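Local coordinates for hypothetical sugar ABC-transporter sugar binding protein (PDB 7BVT) that binds cyclic alpha-maltosyl-1,6-maltose as the solute-binding component of a sugar ABC transporter, probably handing it on for uptake into the cell, at residues V32-D37 with D42-M47; A220-P225 with L382-E387; E229-W234 with A396-A401; S317-P322 with T326-E331. All coordinates share one frame; numbering follows the deposited sequence.

Interaction 1. Residues V32-D37 with D42-M47; sequences VWHYWD and DAFDAM
W36 and F44 are where the two backbones come nearest, their CA atoms 8.2 Å apart. V32-H34 ends the strand 28-34, Y35-D37 runs on as loop, and D42-M47 is one stretch of the helix 38-53 folded back over the strand. F44 carries the helix side of the contact. With its CG anti to the backbone N (chi1 -172°), the ring reaches from the helix toward three residues of the other segment. W36 CZ3 sits over one face of that ring, offset toward the rim, 3.6 Å from F44 CD1, and the two ring planes are oblique to each other. On H34 the geometry is T-shaped: the F44 edge meets the imidazole face, planes at 68°. V32 CG1 closes in at 4.1 Å from F44 CE2. Strand, helix and the next strand, 58-64, make a beta-alpha-beta unit of the sugar-binding fold, and this aromatic cluster fills the space between its first strand and helix. The imidazole is held at two points in its plane. W36 N donates to H34 ND1 at 2.9 Å, while a water 2.8 Å from H34 NE2 donates to D45 OD1 and so bridges strand and helix. W36 NE1 bonds to E297, and F44 also meets F319.

Interaction 2. Residues A220-P225 with L382-E387; sequences AAFNTP and LAFAQE
F222 and F384 make the whole contact, and it is aromatic: a T-shaped pair in which the edge of F384 is set against the face of F222. The ring centroids are 4.8 Å apart and the planes stand at 67°. F384 CE1 lies over the middle of the F222 ring, 3.5 Å above its plane, while F384 CD1 comes 3.5 Å from F222 CE2 at the rim. F384 extends from the helix 377-392 with CG anti to the backbone N (chi1 180°), which sends its ring out to F222. The pair ties the loop ahead of helix 225-239 to helix 377-392, far along the chain, within the solute-binding protein fold. Other apolar neighbours touch the rings: F212 meets F384 edge-to-face, and L205 and A405 touch F222. The loop has polar bonds of its own. N223 is the centre of an inverse gamma turn, its ND2 bonded to D403 and E406 of helix 398-415, and T224 OG1 caps the start of helix 225-239 through G227 N.

Interaction 3. Residues E229-W234 with A396-A401; sequences EALQYW and ASVDDA
V398 lies between L231 and Q232, with CG2 closest to the Q232 amide and CG1 touching both. Its CG1 is anti to the backbone N (chi1 163°) and comes 4.1 Å from L231 CD2. L231 stretches away from its helix, and its CD2 reaches past the valine to the backbone: it is 3.8 Å from V398 O and 4.2 Å from A401 CB. Q232 starts out extended but bends at chi2 (66°), and this turn carries its amide across V398 at about a right angle. Q232 OE1 ends 3.4 Å from V398 CG2, a van der Waals contact, while Q232 NE2 donates to D236 one turn further along the same helix. With Q232 cut back to an alanine, the outer flank of V398 would probably be uncovered and D236 left without this amide partner. The second helix begins at this spot: S397 is its N-cap, D400 N donating to S397 OG at 3.1 Å. The contact thus sets the middle of helix 225-239 against the first turn of helix 398-415. Helix 377-392 packs beside both, touching L231 through I388 and L392 and A401 through A391, and helix 195-207 adds F201 against L231.

Interaction 4. Residues S317-P322 with T326-E331; sequences SWFLEP and TEWSKE
F319, P322 and W328 lose the most surface here, with T326 close behind. F319 ends the helix 306-319, and its ring points edge-on at the indole of W328, a T-shaped pair with the F319 centroid 4.9 Å from that of the five-membered ring and the planes at 64°. The touching atom is F319 CZ, which lies over the centre of the indole and comes 3.7 Å from W328 CD2. W328 has CG anti to its backbone N (chi1 168°), which carries the indole out from helix 322-332 with one face toward F319. P322 contributes its carbonyl. P322 O takes two donors from one residue: T326 N at 2.8 Å, an i to i+4 bond in the first turn of the new helix, and T326 OG1, also at 2.8 Å. They approach from opposite faces of the carbonyl plane, the hydroxyl well above it. Putting a leucine at W328 would probably deprive the F319 edge of its flat partner and leave a gap beside it. The two helices, joined by the short link L320-E321, lie against helix 38-53: M47 touches both F319 and W328, and A43 packs on W328 and E331.

Overall arrangement
The four contacts fall into two pairs on opposite sides of the chain's centre. Interactions 1 and 4 are about 13 Å apart between centres and touch directly, W36 meeting W328, so helix 38-53 is shared ground between the first strand and the two helices 306-319 and 322-332. Interactions 2 and 3, about 10 Å apart between centres, lie where helices 225-239, 377-392 and 398-415 gather. The pairs are about 36 to 42 Å apart between centres. Along the chain interaction 1 comes first; interactions 2 and 3 interlace, and interaction 4 is nested inside both. The two clusters are consistent with the two-lobed build of this family, the side chains of W36 and F384 about 7 and 12 Å from a bound glucose.

Interaction 1. Residues V32-D37 with D42-M47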
loop_
_atom_site.group_PDB
_atom_site.type_symbol
_atom_site.label_atom_id
_atom_site.label_comp_id
_atom_site.label_asym_id
_atom_site.label_seq_id
_atom_site.Cartn_x
_atom_site.Cartn_y
_atom_site.Cartn_z
ATOM N N VAL A 32 3.789 -18.449 -13.914
ATOM C CA VAL A 32 3.524 -17.325 -12.969
ATOM C C VAL A 32 4.780 -17.130 -12.151
ATOM O O VAL A 32 5.195 -18.110 -11.539
ATOM C CB VAL A 32 2.336 -17.594 -12.047
ATOM C CG1 VAL A 32 2.176 -16.446 -11.065
ATOM C CG2 VAL A 32 1.067 -17.812 -12.825
ATOM N N TRP A 33 5.329 -15.940 -12.145
ATOM C CA TRP A 33 6.394 -15.573 -11.197
ATOM C C TRP A 33 5.818 -14.635 -10.142
ATOM O O TRP A 33 5.083 -13.697 -10.506
ATOM C CB TRP A 33 7.563 -14.920 -11.873
ATOM C CG TRP A 33 8.276 -15.736 -12.907
ATOM C CD1 TRP A 33 8.104 -17.047 -13.172
ATOM C CD2 TRP A 33 9.339 -15.295 -13.749
ATOM N NE1 TRP A 33 8.972 -17.441 -14.155
ATOM C CE2 TRP A 33 9.737 -16.408 -14.523
ATOM C CE3 TRP A 33 9.987 -14.081 -13.923
ATOM C CZ2 TRP A 33 10.720 -16.318 -15.508
ATOM C CZ3 TRP A 33 11.003 -14.011 -14.856
ATOM C CH2 TRP A 33 11.342 -15.107 -15.638
ATOM N N HIS A 34 6.166 -14.871 -8.887
ATOM C CA HIS A 34 5.678 -14.060 -7.756
ATOM C C HIS A 34 6.813 -14.002 -6.749
ATOM O O HIS A 34 7.776 -14.750 -6.974
ATOM C CB HIS A 34 4.437 -14.638 -7.150
ATOM C CG HIS A 34 4.723 -15.963 -6.549
ATOM N ND1 HIS A 34 5.188 -16.075 -5.253
ATOM C CD2 HIS A 34 4.574 -17.212 -7.057
ATOM C CE1 HIS A 34 5.292 -17.376 -4.968
ATOM N NE2 HIS A 34 4.953 -18.106 -6.053
ATOM N N TYR A 35 6.677 -13.196 -5.715
ATOM C CA TYR A 35 7.753 -13.058 -4.690
ATOM C C TYR A 35 7.251 -13.518 -3.324
ATOM O O TYR A 35 7.960 -13.262 -2.335
ATOM C CB TYR A 35 8.378 -11.649 -4.678
ATOM C CG TYR A 35 7.437 -10.477 -4.504
ATOM C CD1 TYR A 35 6.584 -10.383 -3.425
ATOM C CD2 TYR A 35 7.427 -9.438 -5.410
ATOM C CE1 TYR A 35 5.710 -9.306 -3.252
ATOM C CE2 TYR A 35 6.588 -8.343 -5.239
ATOM C CZ TYR A 35 5.733 -8.282 -4.160
ATOM O OH TYR A 35 4.928 -7.173 -4.023
ATOM N N TRP A 36 6.091 -14.141 -3.226
ATOM C CA TRP A 36 5.558 -14.577 -1.913
ATOM C C TRP A 36 6.463 -15.666 -1.299
ATOM O O TRP A 36 6.938 -16.573 -2.042
ATOM C CB TRP A 36 4.115 -15.061 -2.029
ATOM C CG TRP A 36 3.158 -13.944 -2.328
ATOM C CD1 TRP A 36 3.002 -12.761 -1.663
ATOM C CD2 TRP A 36 2.150 -13.948 -3.342
ATOM N NE1 TRP A 36 1.967 -12.041 -2.187
ATOM C CE2 TRP A 36 1.436 -12.732 -3.233
ATOM C CE3 TRP A 36 1.786 -14.852 -4.340
ATOM C CZ2 TRP A 36 0.389 -12.406 -4.094
ATOM C CZ3 TRP A 36 0.729 -14.540 -5.163
ATOM C CH2 TRP A 36 0.069 -13.327 -5.054
ATOM N N ASP A 37 6.545 -15.604 0.027
ATOM C CA ASP A 37 7.187 -16.613 0.892
ATOM C C ASP A 37 6.180 -17.105 1.921
ATOM O O ASP A 37 5.087 -16.534 2.079
ATOM C CB ASP A 37 8.383 -16.013 1.634
ATOM C CG ASP A 37 9.483 -15.515 0.711
ATOM O OD1 ASP A 37 9.732 -16.171 -0.331
ATOM O OD2 ASP A 37 10.076 -14.467 1.034
ATOM N N ASP A 42 2.534 -20.607 0.490
ATOM C CA ASP A 42 1.752 -21.859 0.703
ATOM C C ASP A 42 0.301 -21.657 0.267
ATOM O O ASP A 42 -0.291 -22.559 -0.382
ATOM C CB ASP A 42 1.733 -22.301 2.173
ATOM C CG ASP A 42 3.083 -22.719 2.706
ATOM O OD1 ASP A 42 3.995 -22.973 1.893
ATOM O OD2 ASP A 42 3.205 -22.726 3.948
ATOM N N ALA A 43 -0.302 -20.537 0.629
ATOM C CA ALA A 43 -1.706 -20.248 0.255
ATOM C C ALA A 43 -1.812 -20.199 -1.278
ATOM O O ALA A 43 -2.825 -20.681 -1.832
ATOM C CB ALA A 43 -2.153 -18.932 0.860
ATOM N N PHE A 44 -0.881 -19.514 -1.914
ATOM C CA PHE A 44 -0.938 -19.331 -3.373
ATOM C C PHE A 44 -0.757 -20.673 -4.070
ATOM O O PHE A 44 -1.494 -20.970 -4.984
ATOM C CB PHE A 44 0.110 -18.348 -3.866
ATOM C CG PHE A 44 -0.056 -18.014 -5.316
ATOM C CD1 PHE A 44 -1.260 -17.428 -5.741
ATOM C CD2 PHE A 44 0.877 -18.389 -6.261
ATOM C CE1 PHE A 44 -1.443 -17.112 -7.067
ATOM C CE2 PHE A 44 0.709 -18.052 -7.588
ATOM C CZ PHE A 44 -0.463 -17.414 -8.001
ATOM N N ASP A 45 0.231 -21.459 -3.631
ATOM C CA ASP A 45 0.437 -22.809 -4.206
ATOM C C ASP A 45 -0.821 -23.648 -4.034
ATOM O O ASP A 45 -1.119 -24.371 -4.980
ATOM C CB ASP A 45 1.622 -23.499 -3.539
ATOM C CG ASP A 45 2.971 -22.902 -3.874
ATOM O OD1 ASP A 45 3.124 -22.214 -4.909
ATOM O OD2 ASP A 45 3.894 -23.160 -3.100
ATOM N N ALA A 46 -1.541 -23.567 -2.917
ATOM C CA ALA A 46 -2.765 -24.375 -2.695
ATOM C C ALA A 46 -3.844 -23.937 -3.699
ATOM O O ALA A 46 -4.541 -24.783 -4.260
ATOM C CB ALA A 46 -3.281 -24.225 -1.287
ATOM N N MET A 47 -3.924 -22.632 -3.959
ATOM C CA MET A 47 -4.923 -22.098 -4.928
ATOM C C MET A 47 -4.560 -22.521 -6.343
ATOM O O MET A 47 -5.485 -22.803 -7.133
ATOM C CB MET A 47 -4.969 -20.584 -4.792
ATOM C CG MET A 47 -5.181 -20.314 -3.332
ATOM S SD MET A 47 -6.137 -18.919 -3.078
ATOM C CE MET A 47 -7.615 -19.655 -3.750
HETATM O O HOH W 1 5.150 -20.892 -6.003
#

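Interaction 2. Residues A220-P225 with L382-E387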
loop_
_atom_site.group_PDB
_atom_site.type_symbol
_atom_site.label_atom_id
_atom_site.label_comp_id
_atom_site.label_asym_id
_atom_site.label_seq_id
_atom_site.Cartn_x
_atom_site.Cartn_y
_atom_site.Cartn_z
ATOM N N ALA A 220 4.555 17.905 -10.090
ATOM C CA ALA A 220 4.082 17.997 -8.695
ATOM C C ALA A 220 2.766 18.766 -8.552
ATOM O O ALA A 220 2.489 19.768 -9.246
ATOM C CB ALA A 220 5.156 18.633 -7.876
ATOM N N ALA A 221 1.965 18.382 -7.562
ATOM C CA ALA A 221 0.684 19.034 -7.251
ATOM C C ALA A 221 0.567 19.360 -5.751
ATOM O O ALA A 221 -0.484 19.860 -5.375
ATOM C CB ALA A 221 -0.445 18.174 -7.718
ATOM N N PHE A 222 1.595 19.099 -4.959
ATOM C CA PHE A 222 1.500 19.130 -3.473
ATOM C C PHE A 222 1.946 20.486 -2.886
ATOM O O PHE A 222 1.919 20.639 -1.664
ATOM C CB PHE A 222 2.361 18.016 -2.879
ATOM C CG PHE A 222 3.788 17.986 -3.373
ATOM C CD1 PHE A 222 4.687 18.988 -3.015
ATOM C CD2 PHE A 222 4.233 16.998 -4.249
ATOM C CE1 PHE A 222 5.989 18.976 -3.500
ATOM C CE2 PHE A 222 5.535 16.988 -4.730
ATOM C CZ PHE A 222 6.402 17.986 -4.378
ATOM N N ASN A 223 2.429 21.439 -3.677
ATOM C CA ASN A 223 2.975 22.709 -3.126
ATOM C C ASN A 223 1.842 23.708 -3.030
ATOM O O ASN A 223 1.729 24.637 -3.834
ATOM C CB ASN A 223 4.193 23.200 -3.908
ATOM C CG ASN A 223 4.869 24.357 -3.203
ATOM O OD1 ASN A 223 4.612 24.626 -2.021
ATOM N ND2 ASN A 223 5.769 25.025 -3.907
ATOM N N THR A 224 0.978 23.471 -2.060
ATOM C CA THR A 224 -0.358 24.041 -1.932
ATOM C C THR A 224 -0.619 24.284 -0.455
ATOM O O THR A 224 0.118 23.799 0.381
ATOM C CB THR A 224 -1.407 23.078 -2.468
ATOM O OG1 THR A 224 -1.288 21.865 -1.705
ATOM C CG2 THR A 224 -1.218 22.809 -3.945
ATOM N N PRO A 225 -1.690 25.008 -0.107
ATOM C CA PRO A 225 -2.038 25.148 1.309
ATOM C C PRO A 225 -2.261 23.771 1.941
ATOM O O PRO A 225 -1.972 23.624 3.109
ATOM C CB PRO A 225 -3.320 25.972 1.236
ATOM C CG PRO A 225 -3.119 26.819 -0.020
ATOM C CD PRO A 225 -2.478 25.880 -1.002
ATOM N N LEU A 382 12.041 9.308 -4.048
ATOM C CA LEU A 382 13.320 9.626 -3.365
ATOM C C LEU A 382 13.596 11.124 -3.430
ATOM O O LEU A 382 13.956 11.649 -2.376
ATOM C CB LEU A 382 14.448 8.831 -4.012
ATOM C CG LEU A 382 15.781 8.887 -3.271
ATOM C CD1 LEU A 382 15.680 8.517 -1.796
ATOM C CD2 LEU A 382 16.771 7.978 -4.001
ATOM N N ALA A 383 13.370 11.786 -4.575
ATOM C CA ALA A 383 13.644 13.241 -4.712
ATOM C C ALA A 383 12.759 13.982 -3.698
ATOM O O ALA A 383 13.241 14.869 -2.976
ATOM C CB ALA A 383 13.425 13.764 -6.086
ATOM N N PHE A 384 11.504 13.553 -3.615
ATOM C CA PHE A 384 10.510 14.156 -2.707
ATOM C C PHE A 384 10.972 13.960 -1.287
ATOM O O PHE A 384 11.013 14.964 -0.548
ATOM C CB PHE A 384 9.131 13.523 -2.904
ATOM C CG PHE A 384 8.054 14.071 -2.017
ATOM C CD1 PHE A 384 7.409 15.261 -2.317
ATOM C CD2 PHE A 384 7.598 13.309 -0.954
ATOM C CE1 PHE A 384 6.380 15.710 -1.501
ATOM C CE2 PHE A 384 6.590 13.772 -0.148
ATOM C CZ PHE A 384 6.015 14.986 -0.385
ATOM N N ALA A 385 11.238 12.720 -0.883
ATOM C CA ALA A 385 11.537 12.360 0.509
ATOM C C ALA A 385 12.789 13.116 0.988
ATOM O O ALA A 385 12.804 13.612 2.113
ATOM C CB ALA A 385 11.701 10.859 0.642
ATOM N N GLN A 386 13.810 13.240 0.130
ATOM C CA GLN A 386 15.067 13.902 0.564
ATOM C C GLN A 386 14.810 15.376 0.855
ATOM O O GLN A 386 15.448 15.929 1.757
ATOM C CB GLN A 386 16.187 13.644 -0.445
ATOM C CG GLN A 386 16.657 12.203 -0.333
ATOM C CD GLN A 386 17.705 11.860 -1.359
ATOM O OE1 GLN A 386 17.724 12.412 -2.466
ATOM N NE2 GLN A 386 18.540 10.901 -0.986
ATOM N N GLU A 387 13.939 16.029 0.112
ATOM C CA GLU A 387 13.698 17.460 0.329
ATOM C C GLU A 387 12.822 17.607 1.559
ATOM O O GLU A 387 13.051 18.525 2.357
ATOM C CB GLU A 387 13.098 18.142 -0.882
ATOM C CG GLU A 387 14.040 18.210 -2.052
ATOM C CD GLU A 387 15.243 19.118 -1.880
ATOM O OE1 GLU A 387 15.396 19.729 -0.810
ATOM O OE2 GLU A 387 16.020 19.270 -2.877
#

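Interaction 3. Residues E229-W234 with A396-A401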
loop_
_atom_site.group_PDB
_atom_site.type_symbol
_atom_site.label_atom_id
_atom_site.label_comp_id
_atom_site.label_asym_id
_atom_site.label_seq_id
_atom_site.Cartn_x
_atom_site.Cartn_y
_atom_site.Cartn_z
ATOM N N GLU A 229 -0.362 22.230 5.071
ATOM C CA GLU A 229 -1.137 21.764 6.262
ATOM C C GLU A 229 -0.579 20.390 6.685
ATOM O O GLU A 229 -0.311 20.151 7.876
ATOM C CB GLU A 229 -2.621 21.641 5.923
ATOM C CG GLU A 229 -3.463 21.385 7.143
ATOM C CD GLU A 229 -4.942 21.188 6.881
ATOM O OE1 GLU A 229 -5.403 21.575 5.801
ATOM O OE2 GLU A 229 -5.623 20.636 7.822
ATOM N N ALA A 230 -0.368 19.492 5.731
ATOM C CA ALA A 230 0.115 18.133 6.047
ATOM C C ALA A 230 1.549 18.215 6.559
ATOM O O ALA A 230 1.900 17.523 7.525
ATOM C CB ALA A 230 -0.016 17.204 4.841
ATOM N N LEU A 231 2.434 18.961 5.889
ATOM C CA LEU A 231 3.846 19.040 6.366
ATOM C C LEU A 231 3.937 19.801 7.707
ATOM O O LEU A 231 4.773 19.429 8.553
ATOM C CB LEU A 231 4.734 19.666 5.276
ATOM C CG LEU A 231 6.229 19.681 5.638
ATOM C CD1 LEU A 231 6.756 18.315 6.005
ATOM C CD2 LEU A 231 7.064 20.304 4.509
ATOM N N GLN A 232 3.105 20.806 7.932
ATOM C CA GLN A 232 3.104 21.559 9.220
ATOM C C GLN A 232 2.678 20.617 10.339
ATOM O O GLN A 232 3.214 20.719 11.463
ATOM C CB GLN A 232 2.151 22.739 9.142
ATOM C CG GLN A 232 2.306 23.687 10.333
ATOM C CD GLN A 232 3.665 24.354 10.312
ATOM O OE1 GLN A 232 4.005 25.080 9.346
ATOM N NE2 GLN A 232 4.463 24.120 11.347
ATOM N N TYR A 233 1.808 19.661 10.027
ATOM C CA TYR A 233 1.393 18.634 11.024
ATOM C C TYR A 233 2.608 17.814 11.468
ATOM O O TYR A 233 2.825 17.621 12.684
ATOM C CB TYR A 233 0.295 17.758 10.436
ATOM C CG TYR A 233 -0.224 16.551 11.174
ATOM C CD1 TYR A 233 -0.647 16.602 12.484
ATOM C CD2 TYR A 233 -0.491 15.405 10.455
ATOM C CE1 TYR A 233 -1.233 15.511 13.096
ATOM C CE2 TYR A 233 -1.098 14.301 11.037
ATOM C CZ TYR A 233 -1.489 14.372 12.361
ATOM O OH TYR A 233 -2.135 13.311 12.925
ATOM N N TRP A 234 3.330 17.248 10.499
ATOM C CA TRP A 234 4.576 16.525 10.798
ATOM C C TRP A 234 5.510 17.434 11.608
ATOM O O TRP A 234 6.062 16.975 12.602
ATOM C CB TRP A 234 5.274 15.984 9.536
ATOM C CG TRP A 234 4.580 14.788 8.941
ATOM C CD1 TRP A 234 3.233 14.634 8.685
ATOM C CD2 TRP A 234 5.198 13.613 8.436
ATOM N NE1 TRP A 234 2.988 13.409 8.124
ATOM C CE2 TRP A 234 4.172 12.749 7.990
ATOM C CE3 TRP A 234 6.511 13.158 8.400
ATOM C CZ2 TRP A 234 4.447 11.513 7.428
ATOM C CZ3 TRP A 234 6.789 11.925 7.859
ATOM C CH2 TRP A 234 5.758 11.088 7.410
ATOM N N ALA A 396 15.159 23.130 7.238
ATOM C CA ALA A 396 14.413 23.983 6.298
ATOM C C ALA A 396 13.044 24.311 6.860
ATOM O O ALA A 396 12.522 23.483 7.657
ATOM C CB ALA A 396 14.244 23.295 4.953
ATOM N N SER A 397 12.450 25.395 6.388
ATOM C CA SER A 397 11.057 25.747 6.730
ATOM C C SER A 397 10.107 24.845 5.950
ATOM O O SER A 397 10.492 24.266 4.931
ATOM C CB SER A 397 10.690 27.190 6.532
ATOM O OG SER A 397 10.718 27.535 5.176
ATOM N N VAL A 398 8.896 24.704 6.451
ATOM C CA VAL A 398 7.817 23.988 5.711
ATOM C C VAL A 398 7.700 24.575 4.283
ATOM O O VAL A 398 7.668 23.826 3.281
ATOM C CB VAL A 398 6.516 24.159 6.506
ATOM C CG1 VAL A 398 5.303 23.838 5.654
ATOM C CG2 VAL A 398 6.576 23.364 7.818
ATOM N N ASP A 399 7.601 25.895 4.152
ATOM C CA ASP A 399 7.422 26.534 2.819
ATOM C C ASP A 399 8.635 26.276 1.914
ATOM O O ASP A 399 8.421 25.944 0.711
ATOM C CB ASP A 399 7.191 28.029 2.989
ATOM C CG ASP A 399 5.773 28.335 3.411
ATOM O OD1 ASP A 399 4.996 27.374 3.603
ATOM O OD2 ASP A 399 5.448 29.533 3.526
ATOM N N ASP A 400 9.849 26.351 2.446
ATOM C CA ASP A 400 11.065 26.158 1.608
ATOM C C ASP A 400 11.205 24.680 1.226
ATOM O O ASP A 400 11.641 24.389 0.086
ATOM C CB ASP A 400 12.333 26.635 2.302
ATOM C CG ASP A 400 12.482 28.137 2.420
ATOM O OD1 ASP A 400 11.776 28.871 1.727
ATOM O OD2 ASP A 400 13.350 28.516 3.203
ATOM N N ALA A 401 10.794 23.752 2.096
ATOM C CA ALA A 401 10.946 22.310 1.798
ATOM C C ALA A 401 9.903 21.952 0.732
ATOM O O ALA A 401 10.195 21.137 -0.173
ATOM C CB ALA A 401 10.841 21.488 3.073
#

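Interaction 4. Residues S317-P322 with T326-E331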
loop_
_atom_site.group_PDB
_atom_site.type_symbol
_atom_site.label_atom_id
_atom_site.label_comp_id
_atom_site.label_asym_id
_atom_site.label_seq_id
_atom_site.Cartn_x
_atom_site.Cartn_y
_atom_site.Cartn_z
ATOM N N SER A 317 -8.940 -14.616 -13.720
ATOM C CA SER A 317 -10.415 -14.461 -13.554
ATOM C C SER A 317 -10.874 -15.369 -12.406
ATOM O O SER A 317 -11.634 -14.944 -11.555
ATOM C CB SER A 317 -11.159 -14.786 -14.840
ATOM O OG SER A 317 -10.775 -13.895 -15.900
ATOM N N TRP A 318 -10.382 -16.605 -12.385
ATOM C CA TRP A 318 -10.794 -17.552 -11.314
ATOM C C TRP A 318 -10.300 -17.045 -9.957
ATOM O O TRP A 318 -11.061 -17.070 -8.970
ATOM C CB TRP A 318 -10.283 -18.958 -11.673
ATOM C CG TRP A 318 -10.557 -19.939 -10.587
ATOM C CD1 TRP A 318 -11.677 -20.710 -10.440
ATOM C CD2 TRP A 318 -9.664 -20.293 -9.509
ATOM N NE1 TRP A 318 -11.578 -21.465 -9.291
ATOM C CE2 TRP A 318 -10.341 -21.272 -8.745
ATOM C CE3 TRP A 318 -8.374 -19.901 -9.101
ATOM C CZ2 TRP A 318 -9.823 -21.775 -7.563
ATOM C CZ3 TRP A 318 -7.829 -20.464 -7.968
ATOM C CH2 TRP A 318 -8.522 -21.429 -7.244
ATOM N N PHE A 319 -9.052 -16.616 -9.928
ATOM C CA PHE A 319 -8.420 -16.071 -8.714
ATOM C C PHE A 319 -9.229 -14.887 -8.173
ATOM O O PHE A 319 -9.266 -14.695 -6.957
ATOM C CB PHE A 319 -6.971 -15.681 -8.991
ATOM C CG PHE A 319 -6.158 -15.647 -7.728
ATOM C CD1 PHE A 319 -5.746 -16.823 -7.112
ATOM C CD2 PHE A 319 -5.775 -14.441 -7.172
ATOM C CE1 PHE A 319 -4.955 -16.783 -5.980
ATOM C CE2 PHE A 319 -4.973 -14.422 -6.043
ATOM C CZ PHE A 319 -4.580 -15.595 -5.442
ATOM N N LEU A 320 -9.911 -14.147 -9.053
ATOM C CA LEU A 320 -10.630 -12.902 -8.648
ATOM C C LEU A 320 -12.122 -13.149 -8.416
ATOM O O LEU A 320 -12.853 -12.180 -8.191
ATOM C CB LEU A 320 -10.378 -11.846 -9.728
ATOM C CG LEU A 320 -8.958 -11.267 -9.690
ATOM C CD1 LEU A 320 -8.675 -10.389 -10.894
ATOM C CD2 LEU A 320 -8.688 -10.501 -8.385
ATOM N N GLU A 321 -12.596 -14.401 -8.469
ATOM C CA GLU A 321 -14.009 -14.678 -8.099
ATOM C C GLU A 321 -14.136 -14.510 -6.588
ATOM O O GLU A 321 -13.164 -14.774 -5.837
ATOM C CB GLU A 321 -14.422 -16.073 -8.560
ATOM C CG GLU A 321 -14.378 -16.219 -10.064
ATOM C CD GLU A 321 -14.752 -17.574 -10.622
ATOM O OE1 GLU A 321 -14.993 -18.507 -9.818
ATOM O OE2 GLU A 321 -14.798 -17.687 -11.855
ATOM N N PRO A 322 -15.326 -14.107 -6.096
ATOM C CA PRO A 322 -15.487 -13.809 -4.674
ATOM C C PRO A 322 -15.047 -14.949 -3.747
ATOM O O PRO A 322 -14.416 -14.694 -2.705
ATOM C CB PRO A 322 -16.979 -13.500 -4.520
ATOM C CG PRO A 322 -17.461 -13.142 -5.900
ATOM C CD PRO A 322 -16.527 -13.798 -6.901
ATOM N N THR A 326 -12.220 -14.257 -1.034
ATOM C CA THR A 326 -12.563 -14.346 0.403
ATOM C C THR A 326 -11.599 -15.325 1.064
ATOM O O THR A 326 -10.964 -14.982 2.081
ATOM C CB THR A 326 -14.002 -14.828 0.585
ATOM O OG1 THR A 326 -14.856 -13.907 -0.079
ATOM C CG2 THR A 326 -14.398 -14.918 2.044
ATOM N N GLU A 327 -11.463 -16.520 0.510
ATOM C CA GLU A 327 -10.598 -17.538 1.186
ATOM C C GLU A 327 -9.144 -17.091 1.200
ATOM O O GLU A 327 -8.491 -17.171 2.248
ATOM C CB GLU A 327 -10.683 -18.931 0.554
ATOM C CG GLU A 327 -10.887 -20.044 1.607
ATOM C CD GLU A 327 -9.812 -21.114 1.828
ATOM O OE1 GLU A 327 -8.874 -21.249 0.995
ATOM O OE2 GLU A 327 -9.923 -21.847 2.846
ATOM N N TRP A 328 -8.639 -16.548 0.084
ATOM C CA TRP A 328 -7.256 -16.025 -0.000
ATOM C C TRP A 328 -6.990 -14.922 1.049
ATOM O O TRP A 328 -5.909 -14.944 1.698
ATOM C CB TRP A 328 -7.067 -15.470 -1.421
ATOM C CG TRP A 328 -5.852 -14.650 -1.689
ATOM C CD1 TRP A 328 -5.896 -13.329 -2.008
ATOM C CD2 TRP A 328 -4.482 -15.045 -1.786
ATOM N NE1 TRP A 328 -4.649 -12.868 -2.269
ATOM C CE2 TRP A 328 -3.755 -13.904 -2.179
ATOM C CE3 TRP A 328 -3.776 -16.251 -1.629
ATOM C CZ2 TRP A 328 -2.387 -13.920 -2.399
ATOM C CZ3 TRP A 328 -2.415 -16.259 -1.814
ATOM C CH2 TRP A 328 -1.721 -15.104 -2.199
ATOM N N SER A 329 -7.876 -13.947 1.163
ATOM C CA SER A 329 -7.737 -12.821 2.111
ATOM C C SER A 329 -7.751 -13.395 3.537
ATOM O O SER A 329 -6.843 -13.092 4.325
ATOM C CB SER A 329 -8.844 -11.815 1.898
ATOM O OG SER A 329 -8.801 -11.313 0.553
ATOM N N LYS A 330 -8.717 -14.264 3.814
ATOM C CA LYS A 330 -8.839 -14.827 5.185
ATOM C C LYS A 330 -7.522 -15.484 5.600
ATOM O O LYS A 330 -7.067 -15.266 6.727
ATOM C CB LYS A 330 -9.917 -15.896 5.279
ATOM C CG LYS A 330 -11.356 -15.409 5.332
ATOM C CD LYS A 330 -12.231 -16.650 5.335
ATOM C CE LYS A 330 -13.701 -16.431 5.529
ATOM N NZ LYS A 330 -14.397 -17.734 5.416
ATOM N N GLU A 331 -6.953 -16.288 4.730
ATOM C CA GLU A 331 -5.799 -17.135 5.070
ATOM C C GLU A 331 -4.500 -16.350 5.008
ATOM O O GLU A 331 -3.549 -16.776 5.693
ATOM C CB GLU A 331 -5.873 -18.424 4.269
ATOM C CG GLU A 331 -5.324 -18.423 2.881
ATOM C CD GLU A 331 -5.793 -19.686 2.137
ATOM O OE1 GLU A 331 -6.488 -20.525 2.770
ATOM O OE2 GLU A 331 -5.527 -19.828 0.910
#